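Local coordinates for putative cell invasion protein with MAC/Perforin domain (Bacteroides thetaiotaomicron VPI-5482, PDB 3KK7), which has no established function but belongs to the membrane-attack complex/perforin family and may take part in cell invasion or pore formation at membranes, at residues A[83-88]-A[181-186]; A[374-379]-A[405-410]; A[460-463]-A[469-472]; A[489-494]-A[498-503]. One frame throughout, in Å; residues are numbered along the deposited sequence.

Interaction 1 of 4, residues A[83-88]-A[181-186]; sequences KKLLER and RKIAAD
L85 and I183 meet between two helices of the MACPF domain, 82-88 and 177-186, which touch through a few side chains and keep their backbones well apart. The CA atoms of L85 and I183 are 7.7 Å apart, the shortest such spacing here.

From the backbone outward, L85 CB is still 5.6 Å from I183 CG1. CG lies anti to the backbone N (chi1 177°), which carries the branch across the gap and brings CG to 4.8 Å from I183 CG1. There the side chain forks: CD1 comes within 4.1 Å of I183 CG1, while CD2 reaches I183 CD1 at 3.9 Å. The two side chains cross at about a right angle, so the fork of the leucine bears on the outer carbons of the isoleucine. Both are buried, and Y92 beside L85 and V80 beside I183 carry the apolar packing past the two helices.

Beside this pair the chemistry changes. The aliphatic part of K84 runs past D186, with K84 CE 4.2 Å from D186 O, a loose approach. K84 NZ and D186 OD1 are 6.6 Å apart and do not pair directly. N486 joins them instead: its OD1 takes a hydrogen bond from the lysine and its ND2 gives one to the aspartate, which N484 also grips. Through these asparagines the D3 sheet region binds both helices. Within helix 82-88 itself, K83 NZ reaches one turn along to E87 OE2, at 3.0 Å, on the syn lone pair of that oxygen.

Interaction 2 of 4, residues A[374-379]-A[405-410]; sequences EPYIEI and GDKLIF
E378 and K407 reach toward each other across a sheet of the D2 domain. Their strands, 376-386 and 407-411, are not neighbours: strand 392-401 runs between them and pairs antiparallel with both, so these side chains span an intervening strand. Even the nearest CA atoms, those of E378 and I409, are 9.3 Å apart.

The tight part is a single salt bridge. K407 NZ gives a hydrogen bond of 2.9 Å to E378 OE2, arriving on the syn lone pair of that oxygen. The two chains cross at about a right angle, and K407 CD also comes within 3.7 Å of E378 OE2, so methylene as well as ammonium borders the carboxylate. Beyond CG the glutamate chain is extended, which carries its carboxylate out to the lysine. N401 on the middle strand ties the pair down, its ND2 bonding E378 OE2 and its OD1 receiving K407 NZ, while K457 makes a salt bridge to E378 OE1. Two lysines on one buried carboxylate would be expected to keep it ionised. An alanine in place of K407 would probably cost E378 OE2 its ammonium partner and N401 OD1 its lysine donor.

The looser, partly exposed side belongs to Y376, whose ring lies against K452 in a cation-pi contact. On the other face of the sheet I377 CD1 stays 5.4 Å from F410 CE2, and K443 touches both. Back beside the salt bridge, Y376 OH approaches K407 NZ no closer than 4.0 Å.

Interaction 3 of 4, residues A[460-463]-A[469-472]; sequences NPII and FQIN
P461 packs against Q470 where the loop following strand 457-459 folds back over strand 468-472, at the surface of the D2 sheet. The loop connects two strands at separate places in that sheet: 457-459 runs parallel to 376-386, and 468-472 runs parallel to 407-411.

The apolar part is ring against chain. P461 and Q470 cross at about a right angle, and the methylene Q470 CG lies 3.6 Å from P461 CB and 3.8 Å from P461 CG. Q470 has its CG anti to the carbonyl carbon (chi1 -71°) and runs extended beyond it, which lifts the whole chain off the strand toward the loop. I409 of strand 407-411 and M382 of strand 376-386 touch the same proline, and M382 also touches Q470.

The polar group meets carbon. Q470 presents its amide nitrogen to the proline, with NE2 modelled 3.0 Å from P461 CG. That is too close for comfortable packing, and at this resolution nitrogen and oxygen of the amide are hard to tell apart, so the approach is best taken as doubtful in detail. Nothing in the loop segment accepts a hydrogen bond from this amide.

Toward the outside little else takes part. I462 points its CB away from the strand, and its neighbour I463 is modelled only to CB, consistent with a mobile loop. Farther along the strand N472 turns to S411 OG with its OD1. Of the exposed isoleucine only CG1 leans in, and I462 CG1 stops 3.9 Å from Q470 NE2.

Interaction 4 of 4, residues A[489-494]-A[498-503]; sequences IWYIYN and MYCFAY
I492 and Y503 sit in the apolar centre of a beta hairpin, strands 489-494 and 499-504, the middle pair of the four-stranded D3 sheet. I492 CD1 meets Y503 CE1 at 3.9 Å. W490 and Y503 lie side by side, and W490 CB stands over the tyrosine face, 14° off the ring normal, with the indole turned oblique to it. Helix 516-521 closes over this side through V519. On the opposite face A502 CB packs 3.6 Å from Y491 CD1, and C500 SG lies at the edge of the Y491 ring, a sulfur-aromatic contact; helix 529-535 covers the Y491 side through M529 and L532.

Between the two faces the antiparallel backbones bond at W490-Y503 and I492-F501, W490 N to Y503 O being 2.8 Å.

Toward the turn the contact becomes polar. N494 CB lies over the face of the Y499 ring, 3.8 Å from its centroid, because Y499 holds CG between the backbone N and the carbonyl carbon (chi1 69°). N494 ND2 makes a weak bond to Y499 OH, which also accepts D475 N. An alanine in place of Y499 would probably uncover N494 CB and leave D475 N without this acceptor. N494 OD1 takes T496 N, an Asx turn, and S497 N as well. The hairpin end is closed by the backbone of selenomethionine M498, whose N donates to N494 O at 2.7 Å.

Interaction 4 is the buried one, a hairpin joined by backbone bonds and aromatic packing. Interactions 1 and 2 are partly buried, and interaction 3 lies at the surface. Chemistry follows place: leucine on isoleucine between MACPF helices, a salt bridge spanning the D2 sheet, a proline against a glutamine chain at its margin. Interactions 2 and 3 share that sheet: strands 407-411 and 468-472 are neighbours, with I409 N 2.7 Å from F469 O, a probable hydrogen bond. I471 then packs on Y499 and F501, and F410 on F501, bringing D2 against interaction 4. Interaction 1 stays apart, its nearest atoms about 5 Å from interaction 4.

Interaction 1 of 4, residues A[83-88]-A[181-186]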
# COMPACT_ATOMS: atom_id res chain seq x y z
N LYS A 83 0.12 -12.55 -17.25
CA LYS A 83 -0.07 -13.30 -18.47
C LYS A 83 -0.11 -12.32 -19.64
O LYS A 83 0.56 -12.52 -20.65
CB LYS A 83 -1.33 -14.17 -18.41
CG LYS A 83 -1.77 -14.77 -19.77
CD LYS A 83 -3.02 -15.66 -19.63
CE LYS A 83 -3.28 -16.52 -20.88
NZ LYS A 83 -3.87 -15.77 -22.02
N LYS A 84 -0.88 -11.25 -19.51
CA LYS A 84 -0.96 -10.27 -20.59
C LYS A 84 0.37 -9.57 -20.84
O LYS A 84 0.78 -9.38 -21.98
CB LYS A 84 -2.04 -9.24 -20.31
CG LYS A 84 -2.39 -8.35 -21.53
CD LYS A 84 -3.27 -7.18 -21.11
CE LYS A 84 -3.73 -6.37 -22.31
NZ LYS A 84 -5.19 -6.01 -22.19
N LEU A 85 1.06 -9.20 -19.77
CA LEU A 85 2.34 -8.51 -19.89
C LEU A 85 3.35 -9.37 -20.61
O LEU A 85 4.05 -8.90 -21.49
CB LEU A 85 2.88 -8.10 -18.51
CG LEU A 85 4.26 -7.43 -18.43
CD1 LEU A 85 4.28 -6.05 -19.05
CD2 LEU A 85 4.69 -7.37 -16.96
N LEU A 86 3.42 -10.64 -20.26
CA LEU A 86 4.49 -11.50 -20.78
C LEU A 86 4.22 -11.91 -22.20
O LEU A 86 5.14 -12.19 -22.96
CB LEU A 86 4.74 -12.70 -19.87
CG LEU A 86 5.24 -12.34 -18.47
CD1 LEU A 86 5.34 -13.62 -17.63
CD2 LEU A 86 6.57 -11.51 -18.44
N GLU A 87 2.96 -11.91 -22.59
CA GLU A 87 2.59 -12.12 -23.97
C GLU A 87 3.11 -11.05 -24.94
O GLU A 87 3.33 -11.33 -26.12
CB GLU A 87 1.07 -12.27 -24.08
CG GLU A 87 0.64 -13.74 -23.79
CD GLU A 87 -0.84 -13.89 -23.48
OE1 GLU A 87 -1.60 -12.89 -23.61
OE2 GLU A 87 -1.23 -15.02 -23.12
N ARG A 88 3.35 -9.84 -24.43
CA ARG A 88 3.90 -8.74 -25.21
C ARG A 88 5.42 -8.55 -24.96
O ARG A 88 6.20 -8.40 -25.90
CB ARG A 88 3.14 -7.48 -24.85
CG ARG A 88 3.55 -6.23 -25.56
CD ARG A 88 3.20 -6.25 -27.01
NE ARG A 88 3.63 -4.96 -27.52
CZ ARG A 88 2.83 -3.94 -27.80
NH1 ARG A 88 1.51 -4.07 -27.72
NH2 ARG A 88 3.35 -2.80 -28.21
N ARG A 181 5.74 2.32 -15.34
CA ARG A 181 4.71 3.17 -15.90
C ARG A 181 3.93 2.48 -17.02
O ARG A 181 2.71 2.60 -17.09
CB ARG A 181 5.25 4.54 -16.29
CG ARG A 181 5.17 5.52 -15.09
CD ARG A 181 5.48 6.95 -15.52
NE ARG A 181 6.88 7.02 -15.95
CZ ARG A 181 7.91 7.25 -15.15
NH1 ARG A 181 7.74 7.47 -13.84
NH2 ARG A 181 9.14 7.27 -15.66
N LYS A 182 4.64 1.75 -17.88
CA LYS A 182 3.99 0.99 -18.93
C LYS A 182 2.98 0.04 -18.33
O LYS A 182 1.86 -0.08 -18.87
CB LYS A 182 4.99 0.15 -19.72
CG LYS A 182 5.54 0.81 -20.93
CD LYS A 182 5.65 -0.15 -22.08
CE LYS A 182 5.97 0.60 -23.31
NZ LYS A 182 4.91 1.59 -23.73
N ILE A 183 3.38 -0.63 -17.23
CA ILE A 183 2.49 -1.60 -16.56
C ILE A 183 1.25 -0.89 -16.03
O ILE A 183 0.13 -1.37 -16.24
CB ILE A 183 3.21 -2.34 -15.46
CG1 ILE A 183 4.27 -3.26 -16.04
CG2 ILE A 183 2.26 -3.18 -14.61
CD1 ILE A 183 5.11 -4.01 -14.98
N ALA A 184 1.46 0.26 -15.41
CA ALA A 184 0.37 1.08 -14.83
C ALA A 184 -0.67 1.46 -15.90
O ALA A 184 -1.89 1.25 -15.71
CB ALA A 184 0.92 2.33 -14.13
N ALA A 185 -0.16 1.97 -17.01
CA ALA A 185 -0.95 2.40 -18.18
C ALA A 185 -1.83 1.32 -18.82
O ALA A 185 -2.98 1.61 -19.21
CB ALA A 185 0.02 2.98 -19.27
N ASP A 186 -1.29 0.11 -18.95
CA ASP A 186 -1.90 -0.91 -19.81
C ASP A 186 -1.97 -2.36 -19.29
O ASP A 186 -2.69 -3.14 -19.85
CB ASP A 186 -1.16 -0.92 -21.16
CG ASP A 186 -1.64 0.18 -22.11
OD1 ASP A 186 -2.79 0.08 -22.56
OD2 ASP A 186 -0.88 1.13 -22.43

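Interaction 2 of 4, residues A[374-379]-A[405-410]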
# COMPACT_ATOMS: atom_id res chain seq x y z
N GLU A 374 -19.64 12.08 -1.45
CA GLU A 374 -20.21 13.02 -2.42
C GLU A 374 -19.15 14.04 -2.79
O GLU A 374 -18.54 14.65 -1.91
CB GLU A 374 -21.42 13.77 -1.84
CG GLU A 374 -22.09 14.80 -2.81
CD GLU A 374 -23.26 15.58 -2.17
OE1 GLU A 374 -23.74 15.17 -1.09
OE2 GLU A 374 -23.69 16.60 -2.77
N PRO A 375 -18.91 14.22 -4.10
CA PRO A 375 -18.05 15.32 -4.52
C PRO A 375 -18.78 16.68 -4.56
O PRO A 375 -20.00 16.75 -4.57
CB PRO A 375 -17.60 14.89 -5.91
CG PRO A 375 -18.61 13.98 -6.37
CD PRO A 375 -19.19 13.30 -5.20
N TYR A 376 -17.99 17.76 -4.58
CA TYR A 376 -18.52 19.11 -4.54
C TYR A 376 -17.40 20.09 -4.80
O TYR A 376 -16.25 19.81 -4.51
CB TYR A 376 -19.13 19.42 -3.17
CG TYR A 376 -18.18 19.30 -2.00
CD1 TYR A 376 -17.40 20.37 -1.59
CD2 TYR A 376 -18.09 18.10 -1.29
CE1 TYR A 376 -16.53 20.26 -0.50
CE2 TYR A 376 -17.22 17.97 -0.20
CZ TYR A 376 -16.44 19.05 0.19
OH TYR A 376 -15.59 18.92 1.26
N ILE A 377 -17.75 21.25 -5.35
CA ILE A 377 -16.80 22.33 -5.54
C ILE A 377 -17.00 23.31 -4.41
O ILE A 377 -18.13 23.70 -4.14
CB ILE A 377 -17.07 23.04 -6.85
CG1 ILE A 377 -16.87 22.07 -8.03
CG2 ILE A 377 -16.16 24.26 -6.96
CD1 ILE A 377 -17.13 22.68 -9.40
N GLU A 378 -15.92 23.69 -3.73
CA GLU A 378 -15.98 24.73 -2.71
C GLU A 378 -15.16 25.93 -3.22
O GLU A 378 -13.99 25.76 -3.63
CB GLU A 378 -15.49 24.23 -1.35
CG GLU A 378 -14.05 23.67 -1.32
CD GLU A 378 -13.65 23.08 0.03
OE1 GLU A 378 -14.18 23.57 1.05
OE2 GLU A 378 -12.81 22.14 0.07
N ILE A 379 -15.78 27.11 -3.28
CA ILE A 379 -15.08 28.34 -3.69
C ILE A 379 -14.57 28.98 -2.40
O ILE A 379 -15.36 29.48 -1.59
CB ILE A 379 -16.00 29.33 -4.45
CG1 ILE A 379 -16.64 28.65 -5.68
CG2 ILE A 379 -15.21 30.57 -4.86
CD1 ILE A 379 -17.98 29.20 -6.08
N GLY A 405 -12.00 12.30 -1.61
CA GLY A 405 -11.78 13.39 -0.66
C GLY A 405 -10.50 14.17 -0.89
O GLY A 405 -9.97 14.78 0.02
N ASP A 406 -10.00 14.15 -2.12
CA ASP A 406 -8.83 14.93 -2.50
C ASP A 406 -9.34 16.31 -2.86
O ASP A 406 -10.47 16.43 -3.30
CB ASP A 406 -8.15 14.29 -3.72
CG ASP A 406 -7.95 12.80 -3.56
OD1 ASP A 406 -7.31 12.37 -2.55
OD2 ASP A 406 -8.43 12.05 -4.44
N LYS A 407 -8.52 17.34 -2.68
CA LYS A 407 -8.88 18.70 -3.02
C LYS A 407 -8.09 19.15 -4.24
O LYS A 407 -6.87 19.33 -4.17
CB LYS A 407 -8.67 19.65 -1.83
CG LYS A 407 -9.21 19.11 -0.52
CD LYS A 407 -9.74 20.16 0.43
CE LYS A 407 -10.44 19.52 1.64
NZ LYS A 407 -11.82 20.07 1.89
N LEU A 408 -8.78 19.30 -5.37
CA LEU A 408 -8.15 19.75 -6.61
C LEU A 408 -8.43 21.25 -6.77
O LEU A 408 -9.47 21.66 -7.29
CB LEU A 408 -8.65 18.92 -7.81
CG LEU A 408 -8.67 17.39 -7.61
CD1 LEU A 408 -9.17 16.65 -8.86
CD2 LEU A 408 -7.29 16.91 -7.22
N ILE A 409 -7.48 22.05 -6.29
CA ILE A 409 -7.53 23.50 -6.37
C ILE A 409 -7.31 23.92 -7.82
O ILE A 409 -6.30 23.58 -8.39
CB ILE A 409 -6.38 24.15 -5.54
CG1 ILE A 409 -6.33 23.62 -4.10
CG2 ILE A 409 -6.53 25.65 -5.48
CD1 ILE A 409 -5.05 23.98 -3.37
N PHE A 410 -8.28 24.64 -8.39
CA PHE A 410 -8.15 25.22 -9.75
C PHE A 410 -7.54 26.62 -9.62
O PHE A 410 -8.25 27.63 -9.53
CB PHE A 410 -9.52 25.36 -10.42
CG PHE A 410 -10.23 24.06 -10.68
CD1 PHE A 410 -9.74 22.84 -10.28
CD2 PHE A 410 -11.45 24.08 -11.32
CE1 PHE A 410 -10.45 21.67 -10.55
CE2 PHE A 410 -12.16 22.91 -11.59
CZ PHE A 410 -11.66 21.71 -11.20

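Interaction 3 of 4, residues A[460-463]-A[469-472]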
# COMPACT_ATOMS: atom_id res chain seq x y z
N ASN A 460 -4.00 26.12 1.79
CA ASN A 460 -2.62 26.56 1.52
C ASN A 460 -1.71 25.47 0.88
O ASN A 460 -1.03 24.71 1.58
CB ASN A 460 -2.01 27.09 2.82
CG ASN A 460 -0.65 27.70 2.60
OD1 ASN A 460 -0.35 28.25 1.53
ND2 ASN A 460 0.20 27.61 3.63
N PRO A 461 -1.71 25.39 -0.47
CA PRO A 461 -0.89 24.42 -1.20
C PRO A 461 0.57 24.86 -1.40
O PRO A 461 1.42 24.00 -1.60
CB PRO A 461 -1.59 24.33 -2.56
CG PRO A 461 -2.15 25.70 -2.76
CD PRO A 461 -2.52 26.21 -1.38
N ILE A 462 0.83 26.18 -1.36
CA ILE A 462 2.20 26.74 -1.50
C ILE A 462 3.10 26.29 -0.32
O ILE A 462 4.28 25.98 -0.53
CB ILE A 462 2.20 28.32 -1.68
CG1 ILE A 462 1.43 28.74 -2.96
CG2 ILE A 462 3.66 28.89 -1.71
CD1 ILE A 462 1.27 30.26 -3.18
N ILE A 463 2.53 26.24 0.90
CA ILE A 463 3.24 25.75 2.10
C ILE A 463 2.87 24.29 2.48
O ILE A 463 3.46 23.76 3.43
CB ILE A 463 3.04 26.69 3.33
N PHE A 469 -4.13 19.35 -4.26
CA PHE A 469 -3.33 19.50 -5.48
C PHE A 469 -3.71 20.79 -6.19
O PHE A 469 -4.87 21.22 -6.16
CB PHE A 469 -3.55 18.31 -6.42
CG PHE A 469 -3.28 16.99 -5.78
CD1 PHE A 469 -4.23 16.41 -4.95
CD2 PHE A 469 -2.09 16.35 -5.96
CE1 PHE A 469 -3.98 15.21 -4.33
CE2 PHE A 469 -1.84 15.13 -5.34
CZ PHE A 469 -2.78 14.57 -4.52
N GLN A 470 -2.71 21.41 -6.82
CA GLN A 470 -2.89 22.60 -7.67
C GLN A 470 -2.92 22.23 -9.14
O GLN A 470 -2.00 21.60 -9.63
CB GLN A 470 -1.71 23.54 -7.52
CG GLN A 470 -1.61 24.28 -6.20
CD GLN A 470 -0.80 25.57 -6.33
OE1 GLN A 470 -0.52 26.04 -7.43
NE2 GLN A 470 -0.46 26.16 -5.20
N ILE A 471 -3.98 22.64 -9.82
CA ILE A 471 -4.06 22.54 -11.28
C ILE A 471 -4.27 23.95 -11.82
O ILE A 471 -5.35 24.54 -11.66
CB ILE A 471 -5.20 21.64 -11.79
CG1 ILE A 471 -5.43 20.42 -10.90
CG2 ILE A 471 -4.88 21.19 -13.22
CD1 ILE A 471 -6.73 19.69 -11.26
N ASN A 472 -3.22 24.50 -12.43
CA ASN A 472 -3.28 25.85 -13.00
C ASN A 472 -4.09 25.89 -14.27
O ASN A 472 -4.15 24.89 -15.00
CB ASN A 472 -1.89 26.36 -13.36
CG ASN A 472 -0.99 26.51 -12.17
OD1 ASN A 472 -1.43 26.89 -11.08
ND2 ASN A 472 0.30 26.26 -12.37

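Interaction 4 of 4, residues A[489-494]-A[498-503]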
# COMPACT_ATOMS: atom_id res chain seq x y z
N ILE A 489 -10.45 2.83 -19.13
CA ILE A 489 -10.41 4.10 -18.42
C ILE A 489 -10.56 5.21 -19.44
O ILE A 489 -9.99 5.15 -20.54
CB ILE A 489 -9.09 4.27 -17.62
CG1 ILE A 489 -8.98 3.13 -16.60
CG2 ILE A 489 -9.05 5.63 -16.95
CD1 ILE A 489 -7.70 3.11 -15.83
N TRP A 490 -11.37 6.20 -19.09
CA TRP A 490 -11.50 7.41 -19.87
C TRP A 490 -10.46 8.36 -19.35
O TRP A 490 -10.28 8.47 -18.14
CB TRP A 490 -12.88 8.03 -19.73
CG TRP A 490 -13.92 7.44 -20.63
CD1 TRP A 490 -14.95 6.62 -20.26
CD2 TRP A 490 -14.06 7.63 -22.05
NE1 TRP A 490 -15.71 6.29 -21.35
CE2 TRP A 490 -15.19 6.89 -22.46
CE3 TRP A 490 -13.35 8.37 -23.00
CZ2 TRP A 490 -15.62 6.85 -23.80
CZ3 TRP A 490 -13.79 8.34 -24.34
CH2 TRP A 490 -14.91 7.58 -24.72
N TYR A 491 -9.74 9.01 -20.26
CA TYR A 491 -8.78 10.05 -19.90
C TYR A 491 -9.24 11.31 -20.62
O TYR A 491 -9.25 11.36 -21.87
CB TYR A 491 -7.37 9.66 -20.30
CG TYR A 491 -6.82 8.48 -19.57
CD1 TYR A 491 -6.22 8.64 -18.33
CD2 TYR A 491 -6.90 7.20 -20.10
CE1 TYR A 491 -5.71 7.55 -17.62
CE2 TYR A 491 -6.38 6.10 -19.39
CZ TYR A 491 -5.79 6.30 -18.15
OH TYR A 491 -5.28 5.26 -17.43
N ILE A 492 -9.67 12.28 -19.82
CA ILE A 492 -10.09 13.60 -20.30
C ILE A 492 -8.94 14.55 -20.01
O ILE A 492 -8.54 14.72 -18.86
CB ILE A 492 -11.39 14.05 -19.62
CG1 ILE A 492 -12.43 12.93 -19.76
CG2 ILE A 492 -11.90 15.32 -20.25
CD1 ILE A 492 -13.86 13.34 -19.44
N TYR A 493 -8.39 15.14 -21.07
CA TYR A 493 -7.14 15.87 -20.97
C TYR A 493 -7.23 17.21 -21.64
O TYR A 493 -7.93 17.36 -22.63
CB TYR A 493 -5.99 15.07 -21.58
CG TYR A 493 -6.06 14.86 -23.08
CD1 TYR A 493 -6.84 13.85 -23.63
CD2 TYR A 493 -5.30 15.66 -23.95
CE1 TYR A 493 -6.89 13.63 -24.99
CE2 TYR A 493 -5.35 15.46 -25.33
CZ TYR A 493 -6.14 14.45 -25.85
OH TYR A 493 -6.21 14.25 -27.21
N ASN A 494 -6.53 18.17 -21.05
CA ASN A 494 -6.43 19.54 -21.56
C ASN A 494 -5.05 19.75 -22.16
O ASN A 494 -4.07 19.93 -21.42
CB ASN A 494 -6.68 20.52 -20.42
CG ASN A 494 -6.74 21.96 -20.90
OD1 ASN A 494 -5.90 22.42 -21.68
ND2 ASN A 494 -7.74 22.69 -20.42
N MSE A 498 -2.18 20.90 -19.69
CA MSE A 498 -1.42 19.68 -19.37
C MSE A 498 -1.94 18.98 -18.14
O MSE A 498 -1.20 18.32 -17.42
CB MSE A 498 0.09 19.97 -19.24
CG MSE A 498 0.65 20.81 -20.42
SE MSE A 498 0.04 20.21 -22.21
CE MSE A 498 0.94 18.47 -22.31
N TYR A 499 -3.25 19.07 -17.92
CA TYR A 499 -3.87 18.33 -16.83
C TYR A 499 -4.88 17.38 -17.42
O TYR A 499 -5.30 17.54 -18.57
CB TYR A 499 -4.49 19.27 -15.78
CG TYR A 499 -5.69 20.03 -16.25
CD1 TYR A 499 -6.95 19.43 -16.23
CD2 TYR A 499 -5.60 21.35 -16.69
CE1 TYR A 499 -8.08 20.11 -16.67
CE2 TYR A 499 -6.74 22.05 -17.12
CZ TYR A 499 -7.97 21.41 -17.11
OH TYR A 499 -9.10 22.05 -17.51
N CYS A 500 -5.27 16.39 -16.61
CA CYS A 500 -6.13 15.33 -17.05
C CYS A 500 -6.91 14.66 -15.91
O CYS A 500 -6.33 14.27 -14.89
CB CYS A 500 -5.28 14.30 -17.79
SG CYS A 500 -6.10 12.71 -18.08
N PHE A 501 -8.23 14.52 -16.10
CA PHE A 501 -9.09 13.79 -15.18
C PHE A 501 -9.36 12.42 -15.77
O PHE A 501 -9.79 12.32 -16.93
CB PHE A 501 -10.43 14.49 -14.91
CG PHE A 501 -10.31 15.92 -14.44
CD1 PHE A 501 -9.33 16.32 -13.56
CD2 PHE A 501 -11.24 16.88 -14.87
CE1 PHE A 501 -9.24 17.66 -13.12
CE2 PHE A 501 -11.15 18.23 -14.45
CZ PHE A 501 -10.15 18.61 -13.57
N ALA A 502 -9.13 11.37 -14.98
CA ALA A 502 -9.39 9.98 -15.42
C ALA A 502 -10.55 9.32 -14.64
O ALA A 502 -10.85 9.72 -13.53
CB ALA A 502 -8.10 9.13 -15.28
N TYR A 503 -11.18 8.31 -15.24
CA TYR A 503 -12.19 7.50 -14.53
C TYR A 503 -12.51 6.22 -15.31
O TYR A 503 -12.54 6.24 -16.54
CB TYR A 503 -13.50 8.28 -14.22
CG TYR A 503 -14.32 8.81 -15.40
CD1 TYR A 503 -14.22 10.14 -15.82
CD2 TYR A 503 -15.24 8.00 -16.07
CE1 TYR A 503 -14.99 10.62 -16.91
CE2 TYR A 503 -16.00 8.47 -17.14
CZ TYR A 503 -15.87 9.77 -17.55
OH TYR A 503 -16.63 10.22 -18.61